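Local structure of 6-phospho-alpha-glucosidase (Merdibacter massiliensis, 6VC6) at residues I176-S181 with L230-E235; P193-L198 with M356-C361; G265-P270 with L412-N417; A331-T336 with L363-P368. The protein probably hydrolyses 6-phospho-alpha-glucosides, as a family 4 glycoside hydrolase that binds NAD and a manganese ion beside the sugar phosphate. All blocks are in the same frame, centred on the assembly; numbering follows the deposited sequence.

Interaction 1: I176-S181 with L230-E235; sequences IMRSVS and LPQDAE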
loop_
_atom_site.group_PDB
_atom_site.type_symbol
_atom_site.label_atom_id
_atom_site.label_comp_id
_atom_site.label_asym_id
_atom_site.label_seq_id
_atom_site.Cartn_x
_atom_site.Cartn_y
_atom_site.Cartn_z
ATOM N N ILE A 176 -5.041 0.350 11.711
ATOM C CA ILE A 176 -6.005 -0.343 12.558
ATOM C C ILE A 176 -5.549 -0.318 14.012
ATOM O O ILE A 176 -6.357 -0.123 14.928
ATOM C CB ILE A 176 -6.221 -1.779 12.049
ATOM C CG1 ILE A 176 -7.053 -1.762 10.766
ATOM C CG2 ILE A 176 -6.897 -2.635 13.109
ATOM C CD1 ILE A 176 -6.925 -3.017 9.947
HETATM N N MSE A 177 -4.253 -0.503 14.245
HETATM C CA MSE A 177 -3.694 -0.413 15.589
HETATM C C MSE A 177 -3.869 0.998 16.139
HETATM O O MSE A 177 -4.152 1.184 17.323
HETATM C CB MSE A 177 -2.214 -0.805 15.588
HETATM C CG MSE A 177 -1.958 -2.289 15.356
HETATM SE SE MSE A 177 -2.699 -3.433 16.756
HETATM C CE MSE A 177 -4.360 -3.963 15.877
ATOM N N ARG A 178 -3.699 1.992 15.264
ATOM C CA ARG A 178 -3.945 3.374 15.662
ATOM C C ARG A 178 -5.410 3.589 16.016
ATOM O O ARG A 178 -5.727 4.291 16.984
ATOM C CB ARG A 178 -3.519 4.327 14.545
ATOM C CG ARG A 178 -2.016 4.449 14.364
ATOM C CD ARG A 178 -1.678 5.315 13.160
ATOM N NE ARG A 178 -0.253 5.625 13.090
ATOM C CZ ARG A 178 0.307 6.694 13.649
ATOM N NH1 ARG A 178 -0.438 7.559 14.322
ATOM N NH2 ARG A 178 1.613 6.896 13.536
ATOM N N SER A 179 -6.319 2.991 15.242
ATOM C CA SER A 179 -7.740 3.091 15.556
ATOM C C SER A 179 -8.063 2.384 16.866
ATOM O O SER A 179 -8.904 2.855 17.641
ATOM C CB SER A 179 -8.572 2.509 14.415
ATOM O OG SER A 179 -8.417 3.270 13.229
ATOM N N VAL A 180 -7.406 1.253 17.127
ATOM C CA VAL A 180 -7.611 0.541 18.384
ATOM C C VAL A 180 -7.115 1.378 19.557
ATOM O O VAL A 180 -7.732 1.399 20.629
ATOM C CB VAL A 180 -6.922 -0.835 18.331
ATOM C CG1 VAL A 180 -6.750 -1.409 19.728
ATOM C CG2 VAL A 180 -7.714 -1.791 17.450
ATOM N N SER A 181 -6.000 2.090 19.372
ATOM C CA SER A 181 -5.473 2.930 20.442
ATOM C C SER A 181 -6.446 4.042 20.812
ATOM O O SER A 181 -6.548 4.411 21.987
ATOM C CB SER A 181 -4.124 3.517 20.031
ATOM O OG SER A 181 -4.284 4.551 19.076
ATOM N N LEU A 230 -13.906 3.789 14.881
ATOM C CA LEU A 230 -13.541 4.999 14.167
ATOM C C LEU A 230 -12.062 4.979 13.802
ATOM O O LEU A 230 -11.243 4.431 14.548
ATOM C CB LEU A 230 -13.826 6.250 15.007
ATOM C CG LEU A 230 -15.282 6.662 15.227
ATOM C CD1 LEU A 230 -15.353 7.884 16.131
ATOM C CD2 LEU A 230 -15.973 6.932 13.901
ATOM N N PRO A 231 -11.688 5.563 12.667
ATOM C CA PRO A 231 -10.265 5.780 12.395
ATOM C C PRO A 231 -9.688 6.786 13.376
ATOM O O PRO A 231 -10.401 7.627 13.929
ATOM C CB PRO A 231 -10.250 6.321 10.960
ATOM C CG PRO A 231 -11.611 6.896 10.758
ATOM C CD PRO A 231 -12.548 6.058 11.577
ATOM N N GLN A 232 -8.373 6.686 13.598
ATOM C CA GLN A 232 -7.730 7.536 14.595
ATOM C C GLN A 232 -7.837 9.012 14.228
ATOM O O GLN A 232 -7.940 9.867 15.116
ATOM C CB GLN A 232 -6.265 7.133 14.769
ATOM C CG GLN A 232 -5.489 8.031 15.729
ATOM C CD GLN A 232 -3.991 7.804 15.680
ATOM O OE1 GLN A 232 -3.363 7.941 14.630
ATOM N NE2 GLN A 232 -3.406 7.475 16.826
ATOM N N ASP A 233 -7.824 9.328 12.936
ATOM C CA ASP A 233 -7.963 10.695 12.446
ATOM C C ASP A 233 -9.346 10.927 11.845
ATOM O O ASP A 233 -9.491 11.610 10.831
ATOM C CB ASP A 233 -6.874 11.014 11.425
ATOM C CG ASP A 233 -6.725 9.934 10.368
ATOM O OD1 ASP A 233 -7.483 8.942 10.410
ATOM O OD2 ASP A 233 -5.848 10.079 9.490
ATOM N N ALA A 234 -10.379 10.370 12.489
ATOM C CA ALA A 234 -11.729 10.374 11.934
ATOM C C ALA A 234 -12.246 11.772 11.621
ATOM O O ALA A 234 -13.134 11.915 10.773
ATOM C CB ALA A 234 -12.692 9.678 12.897
ATOM N N GLU A 235 -11.715 12.804 12.278
ATOM C CA GLU A 235 -12.214 14.155 12.051
ATOM C C GLU A 235 -11.811 14.687 10.680
ATOM O O GLU A 235 -12.505 15.544 10.123
ATOM C CB GLU A 235 -11.717 15.091 13.152
ATOM C CG GLU A 235 -12.475 14.969 14.468
ATOM C CD GLU A 235 -12.235 13.642 15.165
ATOM O OE1 GLU A 235 -11.075 13.178 15.180
ATOM O OE2 GLU A 235 -13.205 13.062 15.696
HETATM O O HOH W 1 -5.296 7.790 19.453
#

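Interaction 2: P193-L198 with M356-C361; sequences PVYFGL and MVELVC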
loop_
_atom_site.group_PDB
_atom_site.type_symbol
_atom_site.label_atom_id
_atom_site.label_comp_id
_atom_site.label_asym_id
_atom_site.label_seq_id
_atom_site.Cartn_x
_atom_site.Cartn_y
_atom_site.Cartn_z
ATOM N N PRO A 193 0.630 -6.773 18.165
ATOM C CA PRO A 193 -0.334 -7.604 17.443
ATOM C C PRO A 193 0.258 -8.920 16.955
ATOM O O PRO A 193 1.468 -9.070 16.772
ATOM C CB PRO A 193 -0.718 -6.714 16.253
ATOM C CG PRO A 193 0.535 -5.952 15.967
ATOM C CD PRO A 193 1.226 -5.740 17.299
ATOM N N VAL A 194 -0.638 -9.883 16.757
ATOM C CA VAL A 194 -0.351 -11.116 16.031
ATOM C C VAL A 194 -1.258 -11.123 14.809
ATOM O O VAL A 194 -2.489 -11.098 14.944
ATOM C CB VAL A 194 -0.570 -12.365 16.898
ATOM C CG1 VAL A 194 -0.231 -13.621 16.110
ATOM C CG2 VAL A 194 0.266 -12.285 18.166
ATOM N N TYR A 195 -0.656 -11.150 13.623
ATOM C CA TYR A 195 -1.369 -10.865 12.387
ATOM C C TYR A 195 -0.950 -11.852 11.307
ATOM O O TYR A 195 0.200 -12.296 11.263
ATOM C CB TYR A 195 -1.095 -9.418 11.940
ATOM C CG TYR A 195 -1.746 -8.993 10.642
ATOM C CD1 TYR A 195 -1.103 -9.185 9.424
ATOM C CD2 TYR A 195 -2.989 -8.374 10.635
ATOM C CE1 TYR A 195 -1.689 -8.788 8.237
ATOM C CE2 TYR A 195 -3.582 -7.973 9.453
ATOM C CZ TYR A 195 -2.927 -8.183 8.257
ATOM O OH TYR A 195 -3.513 -7.785 7.078
ATOM N N PHE A 196 -1.898 -12.191 10.436
ATOM C CA PHE A 196 -1.618 -13.031 9.282
ATOM C C PHE A 196 -2.560 -12.649 8.150
ATOM O O PHE A 196 -3.646 -12.112 8.382
ATOM C CB PHE A 196 -1.754 -14.529 9.609
ATOM C CG PHE A 196 -3.176 -15.036 9.615
ATOM C CD1 PHE A 196 -3.768 -15.515 8.453
ATOM C CD2 PHE A 196 -3.911 -15.055 10.789
ATOM C CE1 PHE A 196 -5.071 -15.981 8.459
ATOM C CE2 PHE A 196 -5.214 -15.525 10.801
ATOM C CZ PHE A 196 -5.793 -15.989 9.635
ATOM N N GLY A 197 -2.137 -12.942 6.928
ATOM C CA GLY A 197 -2.956 -12.754 5.755
ATOM C C GLY A 197 -2.138 -12.205 4.609
ATOM O O GLY A 197 -0.919 -12.065 4.694
ATOM N N LEU A 198 -2.829 -11.912 3.513
ATOM C CA LEU A 198 -2.237 -11.200 2.393
ATOM C C LEU A 198 -2.455 -9.700 2.571
ATOM O O LEU A 198 -3.168 -9.253 3.472
ATOM C CB LEU A 198 -2.837 -11.678 1.070
ATOM C CG LEU A 198 -3.035 -13.186 0.909
ATOM C CD1 LEU A 198 -3.728 -13.503 -0.408
ATOM C CD2 LEU A 198 -1.705 -13.917 1.006
HETATM N N MSE A 356 3.486 -14.557 -1.308
HETATM C CA MSE A 356 3.835 -13.320 -0.622
HETATM C C MSE A 356 2.743 -12.995 0.391
HETATM O O MSE A 356 1.606 -12.704 0.019
HETATM C CB MSE A 356 4.016 -12.170 -1.617
HETATM C CG MSE A 356 5.100 -12.406 -2.664
HETATM SE SE MSE A 356 6.853 -12.844 -1.910
HETATM C CE MSE A 356 7.330 -11.104 -1.177
ATOM N N VAL A 357 3.090 -13.058 1.675
ATOM C CA VAL A 357 2.128 -12.908 2.757
ATOM C C VAL A 357 2.521 -11.710 3.616
ATOM O O VAL A 357 3.608 -11.148 3.485
ATOM C CB VAL A 357 2.016 -14.183 3.613
ATOM C CG1 VAL A 357 1.482 -15.336 2.777
ATOM C CG2 VAL A 357 3.366 -14.537 4.214
ATOM N N GLU A 358 1.610 -11.330 4.510
ATOM C CA GLU A 358 1.763 -10.166 5.375
ATOM C C GLU A 358 1.799 -10.636 6.823
ATOM O O GLU A 358 0.831 -11.236 7.305
ATOM C CB GLU A 358 0.616 -9.177 5.154
ATOM C CG GLU A 358 0.877 -7.776 5.668
ATOM C CD GLU A 358 -0.172 -6.787 5.200
ATOM O OE1 GLU A 358 -1.370 -7.015 5.472
ATOM O OE2 GLU A 358 0.199 -5.783 4.558
ATOM N N LEU A 359 2.907 -10.367 7.513
ATOM C CA LEU A 359 3.111 -10.889 8.859
ATOM C C LEU A 359 3.911 -9.896 9.689
ATOM O O LEU A 359 4.526 -8.963 9.167
ATOM C CB LEU A 359 3.837 -12.237 8.834
ATOM C CG LEU A 359 3.216 -13.391 8.049
ATOM C CD1 LEU A 359 4.268 -14.438 7.774
ATOM C CD2 LEU A 359 2.042 -13.988 8.806
ATOM N N VAL A 360 3.903 -10.122 11.005
ATOM C CA VAL A 360 4.763 -9.370 11.911
ATOM C C VAL A 360 6.198 -9.852 11.750
ATOM O O VAL A 360 6.463 -11.061 11.716
ATOM C CB VAL A 360 4.285 -9.530 13.362
ATOM C CG1 VAL A 360 5.222 -8.805 14.320
ATOM C CG2 VAL A 360 2.859 -9.023 13.516
ATOM N N CYS A 361 7.134 -8.909 11.645
ATOM C CA CYS A 361 8.538 -9.239 11.453
ATOM C C CYS A 361 9.413 -8.274 12.240
ATOM O O CYS A 361 9.044 -7.119 12.462
ATOM C CB CYS A 361 8.945 -9.176 9.971
ATOM S SG CYS A 361 7.879 -10.079 8.826
HETATM O O HOH W 2 2.328 -12.227 12.429
#

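Interaction 3: G265-P270 with L412-N417; sequences GYYLYP and LNRLIN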
loop_
_atom_site.group_PDB
_atom_site.type_symbol
_atom_site.label_atom_id
_atom_site.label_comp_id
_atom_site.label_asym_id
_atom_site.label_seq_id
_atom_site.Cartn_x
_atom_site.Cartn_y
_atom_site.Cartn_z
ATOM N N GLY A 265 -13.999 -6.372 4.230
ATOM C CA GLY A 265 -15.415 -6.137 3.994
ATOM C C GLY A 265 -15.821 -6.375 2.553
ATOM O O GLY A 265 -16.934 -6.833 2.281
ATOM N N TYR A 266 -14.927 -6.068 1.612
ATOM C CA TYR A 266 -15.227 -6.310 0.204
ATOM C C TYR A 266 -15.399 -7.798 -0.074
ATOM O O TYR A 266 -16.328 -8.203 -0.784
ATOM C CB TYR A 266 -14.122 -5.732 -0.681
ATOM C CG TYR A 266 -13.941 -4.235 -0.565
ATOM C CD1 TYR A 266 -14.931 -3.360 -0.991
ATOM C CD2 TYR A 266 -12.772 -3.697 -0.040
ATOM C CE1 TYR A 266 -14.766 -1.992 -0.893
ATOM C CE2 TYR A 266 -12.598 -2.329 0.062
ATOM C CZ TYR A 266 -13.598 -1.482 -0.366
ATOM O OH TYR A 266 -13.429 -0.121 -0.265
ATOM N N TYR A 267 -14.519 -8.629 0.486
ATOM C CA TYR A 267 -14.522 -10.050 0.162
ATOM C C TYR A 267 -15.606 -10.815 0.908
ATOM O O TYR A 267 -16.074 -11.849 0.418
ATOM C CB TYR A 267 -13.149 -10.652 0.460
ATOM C CG TYR A 267 -12.047 -10.065 -0.390
ATOM C CD1 TYR A 267 -11.835 -10.510 -1.687
ATOM C CD2 TYR A 267 -11.226 -9.057 0.100
ATOM C CE1 TYR A 267 -10.833 -9.975 -2.472
ATOM C CE2 TYR A 267 -10.220 -8.515 -0.677
ATOM C CZ TYR A 267 -10.028 -8.976 -1.963
ATOM O OH TYR A 267 -9.029 -8.441 -2.743
ATOM N N LEU A 268 -16.016 -10.337 2.082
ATOM C CA LEU A 268 -17.055 -11.008 2.850
ATOM C C LEU A 268 -18.446 -10.442 2.608
ATOM O O LEU A 268 -19.431 -11.138 2.872
ATOM C CB LEU A 268 -16.736 -10.941 4.349
ATOM C CG LEU A 268 -15.503 -11.727 4.800
ATOM C CD1 LEU A 268 -15.229 -11.501 6.280
ATOM C CD2 LEU A 268 -15.674 -13.210 4.503
ATOM N N TYR A 269 -18.552 -9.208 2.114
ATOM C CA TYR A 269 -19.847 -8.576 1.850
ATOM C C TYR A 269 -19.819 -7.877 0.495
ATOM O O TYR A 269 -19.992 -6.659 0.405
ATOM C CB TYR A 269 -20.203 -7.588 2.962
ATOM C CG TYR A 269 -20.159 -8.156 4.364
ATOM C CD1 TYR A 269 -21.323 -8.556 5.006
ATOM C CD2 TYR A 269 -18.957 -8.275 5.052
ATOM C CE1 TYR A 269 -21.291 -9.068 6.289
ATOM C CE2 TYR A 269 -18.915 -8.790 6.333
ATOM C CZ TYR A 269 -20.084 -9.185 6.947
ATOM O OH TYR A 269 -20.049 -9.696 8.223
ATOM N N PRO A 270 -19.617 -8.628 -0.594
ATOM C CA PRO A 270 -19.574 -7.973 -1.911
ATOM C C PRO A 270 -20.912 -7.395 -2.337
ATOM O O PRO A 270 -20.937 -6.363 -3.018
ATOM C CB PRO A 270 -19.118 -9.098 -2.849
ATOM C CG PRO A 270 -19.588 -10.340 -2.184
ATOM C CD PRO A 270 -19.468 -10.091 -0.705
ATOM N N LEU A 412 -11.570 -16.514 -11.178
ATOM C CA LEU A 412 -11.371 -17.084 -9.850
ATOM C C LEU A 412 -11.594 -16.057 -8.747
ATOM O O LEU A 412 -12.044 -16.417 -7.653
ATOM C CB LEU A 412 -9.965 -17.676 -9.748
ATOM C CG LEU A 412 -9.535 -18.288 -8.414
ATOM C CD1 LEU A 412 -10.522 -19.348 -7.958
ATOM C CD2 LEU A 412 -8.136 -18.868 -8.529
ATOM N N ASN A 413 -11.297 -14.785 -9.014
ATOM C CA ASN A 413 -11.334 -13.765 -7.974
ATOM C C ASN A 413 -12.723 -13.662 -7.352
ATOM O O ASN A 413 -13.743 -13.792 -8.034
ATOM C CB ASN A 413 -10.912 -12.411 -8.545
ATOM C CG ASN A 413 -10.706 -11.364 -7.467
ATOM O OD1 ASN A 413 -11.664 -10.791 -6.949
ATOM N ND2 ASN A 413 -9.449 -11.110 -7.121
ATOM N N ARG A 414 -12.748 -13.418 -6.040
ATOM C CA ARG A 414 -14.000 -13.432 -5.292
ATOM C C ARG A 414 -14.921 -12.285 -5.689
ATOM O O ARG A 414 -16.146 -12.429 -5.628
ATOM C CB ARG A 414 -13.707 -13.375 -3.793
ATOM C CG ARG A 414 -14.675 -14.169 -2.943
ATOM C CD ARG A 414 -14.271 -14.144 -1.477
ATOM N NE ARG A 414 -15.413 -14.389 -0.601
ATOM C CZ ARG A 414 -15.939 -15.588 -0.377
ATOM N NH1 ARG A 414 -15.425 -16.661 -0.962
ATOM N NH2 ARG A 414 -16.981 -15.714 0.434
ATOM N N LEU A 415 -14.360 -11.147 -6.091
ATOM C CA LEU A 415 -15.154 -9.969 -6.408
ATOM C C LEU A 415 -15.637 -9.941 -7.854
ATOM O O LEU A 415 -16.321 -8.989 -8.244
ATOM C CB LEU A 415 -14.354 -8.700 -6.094
ATOM C CG LEU A 415 -13.808 -8.632 -4.663
ATOM C CD1 LEU A 415 -13.180 -7.278 -4.375
ATOM C CD2 LEU A 415 -14.903 -8.942 -3.650
ATOM N N ILE A 416 -15.316 -10.974 -8.626
ATOM C CA ILE A 416 -15.887 -11.150 -9.955
ATOM C C ILE A 416 -16.709 -12.435 -10.045
ATOM O O ILE A 416 -17.894 -12.396 -10.313
ATOM C CB ILE A 416 -14.798 -11.129 -11.037
ATOM C CG1 ILE A 416 -14.268 -9.711 -11.208
ATOM C CG2 ILE A 416 -15.333 -11.665 -12.354
ATOM C CD1 ILE A 416 -13.786 -9.087 -9.930
ATOM N N ASN A 417 -16.061 -13.563 -9.792
ATOM C CA ASN A 417 -16.709 -14.828 -9.454
ATOM C C ASN A 417 -17.461 -15.477 -10.611
ATOM O O ASN A 417 -18.131 -16.495 -10.400
ATOM C CB ASN A 417 -17.668 -14.658 -8.268
ATOM C CG ASN A 417 -17.817 -15.925 -7.452
ATOM O OD1 ASN A 417 -16.867 -16.690 -7.296
ATOM N ND2 ASN A 417 -19.015 -16.153 -6.927
HETATM O O HOH W 3 -8.978 -8.819 -5.414
#

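Interaction 4: A331-T336 with L363-P368; sequences AYNKNT and LGINGP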
loop_
_atom_site.group_PDB
_atom_site.type_symbol
_atom_site.label_atom_id
_atom_site.label_comp_id
_atom_site.label_asym_id
_atom_site.label_seq_id
_atom_site.Cartn_x
_atom_site.Cartn_y
_atom_site.Cartn_z
ATOM N N ALA A 331 18.246 1.016 8.809
ATOM C CA ALA A 331 19.561 1.651 8.802
ATOM C C ALA A 331 20.298 1.470 10.122
ATOM O O ALA A 331 21.533 1.412 10.134
ATOM C CB ALA A 331 19.421 3.139 8.477
ATOM N N TYR A 332 19.574 1.378 11.236
ATOM C CA TYR A 332 20.192 1.272 12.551
ATOM C C TYR A 332 20.043 -0.114 13.165
ATOM O O TYR A 332 20.387 -0.298 14.338
ATOM C CB TYR A 332 19.614 2.335 13.488
ATOM C CG TYR A 332 20.004 3.742 13.096
ATOM C CD1 TYR A 332 21.333 4.145 13.120
ATOM C CD2 TYR A 332 19.047 4.664 12.692
ATOM C CE1 TYR A 332 21.698 5.427 12.758
ATOM C CE2 TYR A 332 19.403 5.950 12.328
ATOM C CZ TYR A 332 20.730 6.325 12.363
ATOM O OH TYR A 332 21.094 7.602 12.003
ATOM N N ASN A 333 19.549 -1.090 12.400
ATOM C CA ASN A 333 19.446 -2.481 12.844
ATOM C C ASN A 333 18.676 -2.584 14.160
ATOM O O ASN A 333 19.105 -3.232 15.116
ATOM C CB ASN A 333 20.834 -3.115 12.967
ATOM C CG ASN A 333 20.783 -4.631 12.993
ATOM O OD1 ASN A 333 20.073 -5.254 12.204
ATOM N ND2 ASN A 333 21.539 -5.231 13.906
ATOM N N LYS A 334 17.515 -1.926 14.199
ATOM C CA LYS A 334 16.742 -1.867 15.435
ATOM C C LYS A 334 16.108 -3.207 15.777
ATOM O O LYS A 334 15.884 -3.499 16.958
ATOM C CB LYS A 334 15.663 -0.792 15.328
ATOM C CG LYS A 334 16.195 0.629 15.284
ATOM C CD LYS A 334 15.055 1.633 15.239
ATOM C CE LYS A 334 15.572 3.060 15.238
ATOM N NZ LYS A 334 14.461 4.045 15.125
ATOM N N ASN A 335 15.814 -4.030 14.767
ATOM C CA ASN A 335 15.079 -5.282 14.949
ATOM C C ASN A 335 13.731 -5.044 15.626
ATOM O O ASN A 335 13.256 -5.876 16.402
ATOM C CB ASN A 335 15.906 -6.310 15.726
ATOM C CG ASN A 335 17.089 -6.825 14.930
ATOM O OD1 ASN A 335 16.971 -7.115 13.739
ATOM N ND2 ASN A 335 18.241 -6.933 15.582
ATOM N N THR A 336 13.115 -3.900 15.339
ATOM C CA THR A 336 11.783 -3.595 15.832
ATOM C C THR A 336 10.734 -4.313 14.989
ATOM O O THR A 336 11.006 -4.792 13.885
ATOM C CB THR A 336 11.532 -2.086 15.817
ATOM O OG1 THR A 336 12.152 -1.508 14.662
ATOM C CG2 THR A 336 12.104 -1.438 17.069
ATOM N N LEU A 363 12.814 -6.083 11.974
ATOM C CA LEU A 363 13.394 -5.394 10.827
ATOM C C LEU A 363 14.757 -4.831 11.195
ATOM O O LEU A 363 14.860 -3.974 12.077
ATOM C CB LEU A 363 12.468 -4.277 10.335
ATOM C CG LEU A 363 11.938 -4.455 8.912
ATOM C CD1 LEU A 363 11.113 -3.250 8.494
ATOM C CD2 LEU A 363 13.084 -4.690 7.940
ATOM N N GLY A 364 15.795 -5.304 10.509
ATOM C CA GLY A 364 17.140 -4.799 10.705
ATOM C C GLY A 364 17.857 -4.545 9.395
ATOM O O GLY A 364 17.215 -4.415 8.348
ATOM N N ILE A 365 19.191 -4.479 9.438
ATOM C CA ILE A 365 19.966 -4.220 8.227
ATOM C C ILE A 365 19.836 -5.372 7.240
ATOM O O ILE A 365 19.992 -5.181 6.027
ATOM C CB ILE A 365 21.443 -3.948 8.585
ATOM C CG1 ILE A 365 22.113 -3.091 7.507
ATOM C CG2 ILE A 365 22.210 -5.250 8.778
ATOM C CD1 ILE A 365 21.877 -1.609 7.667
ATOM N N ASN A 366 19.541 -6.575 7.729
ATOM C CA ASN A 366 19.485 -7.767 6.897
ATOM C C ASN A 366 18.072 -8.094 6.435
ATOM O O ASN A 366 17.831 -9.204 5.949
ATOM C CB ASN A 366 20.085 -8.956 7.648
ATOM C CG ASN A 366 21.522 -8.710 8.070
ATOM O OD1 ASN A 366 21.817 -8.567 9.256
ATOM N ND2 ASN A 366 22.422 -8.655 7.095
ATOM N N GLY A 367 17.137 -7.160 6.575
ATOM C CA GLY A 367 15.798 -7.348 6.078
ATOM C C GLY A 367 14.842 -7.872 7.129
ATOM O O GLY A 367 15.189 -8.027 8.304
ATOM N N PRO A 368 13.608 -8.154 6.717
ATOM C CA PRO A 368 12.605 -8.633 7.672
ATOM C C PRO A 368 12.892 -10.055 8.129
ATOM O O PRO A 368 13.350 -10.900 7.355
ATOM C CB PRO A 368 11.295 -8.554 6.880
ATOM C CG PRO A 368 11.720 -8.649 5.451
ATOM C CD PRO A 368 13.051 -7.967 5.366
HETATM O O HOH W 4 19.642 -8.309 11.781
#

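Interaction 1: I176-S181 with L230-E235
R178 and S179, on one flank of helix 172-184, meet a type I beta turn that runs from P231 to A234 in the loop between helices 217-227 and 239-246. The direct hydrogen bond between the segments joins R178 NH1 to Q232 OE1 at 3.0 Å, with an N-H...O angle of 156°. The donor lies in the amide's carbonyl plane, on a lone pair of OE1, and OE1 in turn lies close to the guanidinium plane, although the two flat groups are turned 72° apart. Q232 brings its amide to the arginine with an extended chain, CG anti to its backbone N (chi1 176°). Q232 CB itself rests 3.6 Å from R178 O. Within its own helix, R178 NE forms a salt bridge with E174; W188, beyond the helix, adds a cation-pi contact. A methionine at R178 would probably leave Q232 OE1 without its charged donor and the amide freer to turn. Packing is closest at S179, whose OG stands 3.2 Å from P231 CA while bonding to N175 O one helical turn back; Y245 of helix 239-246 covers both S179 and P231. Water completes the polar set: it accepts from Q232 NE2 and donates weakly to S181 OG, a hydroxyl whose own proton goes to R178 O at 2.6 Å.

Interaction 2: P193-L198 with M356-C361
P193 opens the contact with its carbonyl, which rests 3.5 Å from V360 CG2, a methyl that also lies near Y195 N and CB. Strand 191-196, an outer strand of the three-stranded antiparallel sheet, here runs antiparallel to strand 356-364 of the large mixed sheet, their short axes 166° apart. At Y195 the backbone does not pair directly: a water between the strands accepts from V360 N at 3.0 Å, but it lies implausibly close to Y195 O, so that leg is doubtful. The tyrosine side chain, with CG anti to the backbone N (chi1 178°), lays its ring edge beside E358 CB and gives its hydroxyl proton to E358 OE1 at 2.8 Å, ring and carboxylate planes 55° apart. A phenylalanine at Y195 would probably leave that carboxylate oxygen without this donor and E358 freer to turn. F196 turns its ring to I376 and L384, while its CB touches L359 CD2 at 3.9 Å. Where the chain turns a corner at G197, E358 N bonds to G197 O at 2.6 Å, almost in line with the carbonyl. L198 then sets CD2 against V357 CG1 at 3.9 Å. E358 is thus gripped at both its backbone N and its carboxylate; because its side chain also touches the manganese ligand C170 and lies about 6 Å from the metal, the bond from Y195 probably fixes an acidic group in the second shell of the site.

Interaction 3: G265-P270 with L412-N417
Y267 and L415 both carry CG anti to the carbonyl carbon (chi1 -63° and -54°), which sends the leucine's branched end over one face of the tyrosine ring, the two side chains crossing at about a right angle. L415 CG lies 3.9 Å from Y267 CE1. The ring also stacks on Y201. L415 also meets Y266 of the short helix 264-268 and P270, at the start of the next helix: its CD2 sits 3.3 Å from Y266 O, its CD1 meets Y266 CB, and P270 CB closes over CD2 at 4.3 Å. R414 comes in from the ring's edge, its CB near the plane and 4.0 Å from Y267 CD1. From there an extended chain carries NE to Y267 O, a 2.8 Å hydrogen bond in which the oxygen lies in the guanidinium plane while the donor stands tilted from that of the carbonyl. Just before R414, at the start of the loop linking helices 403-412 and 419-432, N413 forms an Asx turn, OD1 accepting from L415 N at 2.9 Å. Its ND2 reaches a water that also bonds Y267 OH at 2.7 Å. The charged arginine therefore takes up a carbonyl at the C-terminal end of a helix, where the partial negative charge probably favours it, while the tyrosine has its hydroxyl linked by water and one face against leucine.

Interaction 4: A331-T336 with L363-P368
N333 OD1 accepts a hydrogen bond from I365 N at 3.0 Å, the N-H...O angle 161° and the donor tilted 22° from the amide's carbonyl plane. The same oxygen comes within 3.3 Å of G364 CA and takes a second bond from a water, which also donates weakly to N366 OD1. It is N333's first torsion, with CG anti to the backbone N (chi1 -162°), that swings the amide across to the other segment. G364 leaves room for it: a side chain there would point toward the loop and collide with the amide oxygens of N333 and N335. Beside this, I365 extends CD1 to A331 O at 3.9 Å, at the end of helix 318-331. Two backbone bonds continue the contact. L363 N gives to T336 O at 2.9 Å, and N335 N gives a weak, bent bond to L363 O.

These residues bring together two connections at one end of the large mixed sheet. N333, with positive phi, is the C-prime residue of a Schellman motif that ends helix 318-331, after which the chain enters strand 336-343. On the other side, a type I beta turn from G364 to G367 joins strand 356-364 to 367-370, an edge strand of the sheet, and its 3.3 Å bond runs from G367 N to G364 O. Further out, L363 packs on V326 and I330 of the helix and on F338 of the neighbouring strand, while the ammonium group of K334 forms a salt bridge with E328, one of the last residues of that helix.

From the N terminus, helix 172-184 comes first, and interaction 1 closes a loop of 48 residues by bringing it to the turn before helix 239-246. Strand 191-196 opens interaction 2 inside this loop, so the two contacts cross; they also touch, M177 packing on P193. Interaction 2 closes 157 residues and joins the three-stranded sheet to the large mixed sheet. Interaction 3, closing 141, starts at helix 264-268, crosses interaction 2 and spans interaction 4, tying that helix to the loop before helix 419-432. Interaction 4 closes 26 residues, joining the end of helix 318-331 to the turn between strands 356-364 and 367-370; it crosses interaction 2 along the chain and meets it where C361 packs on P368.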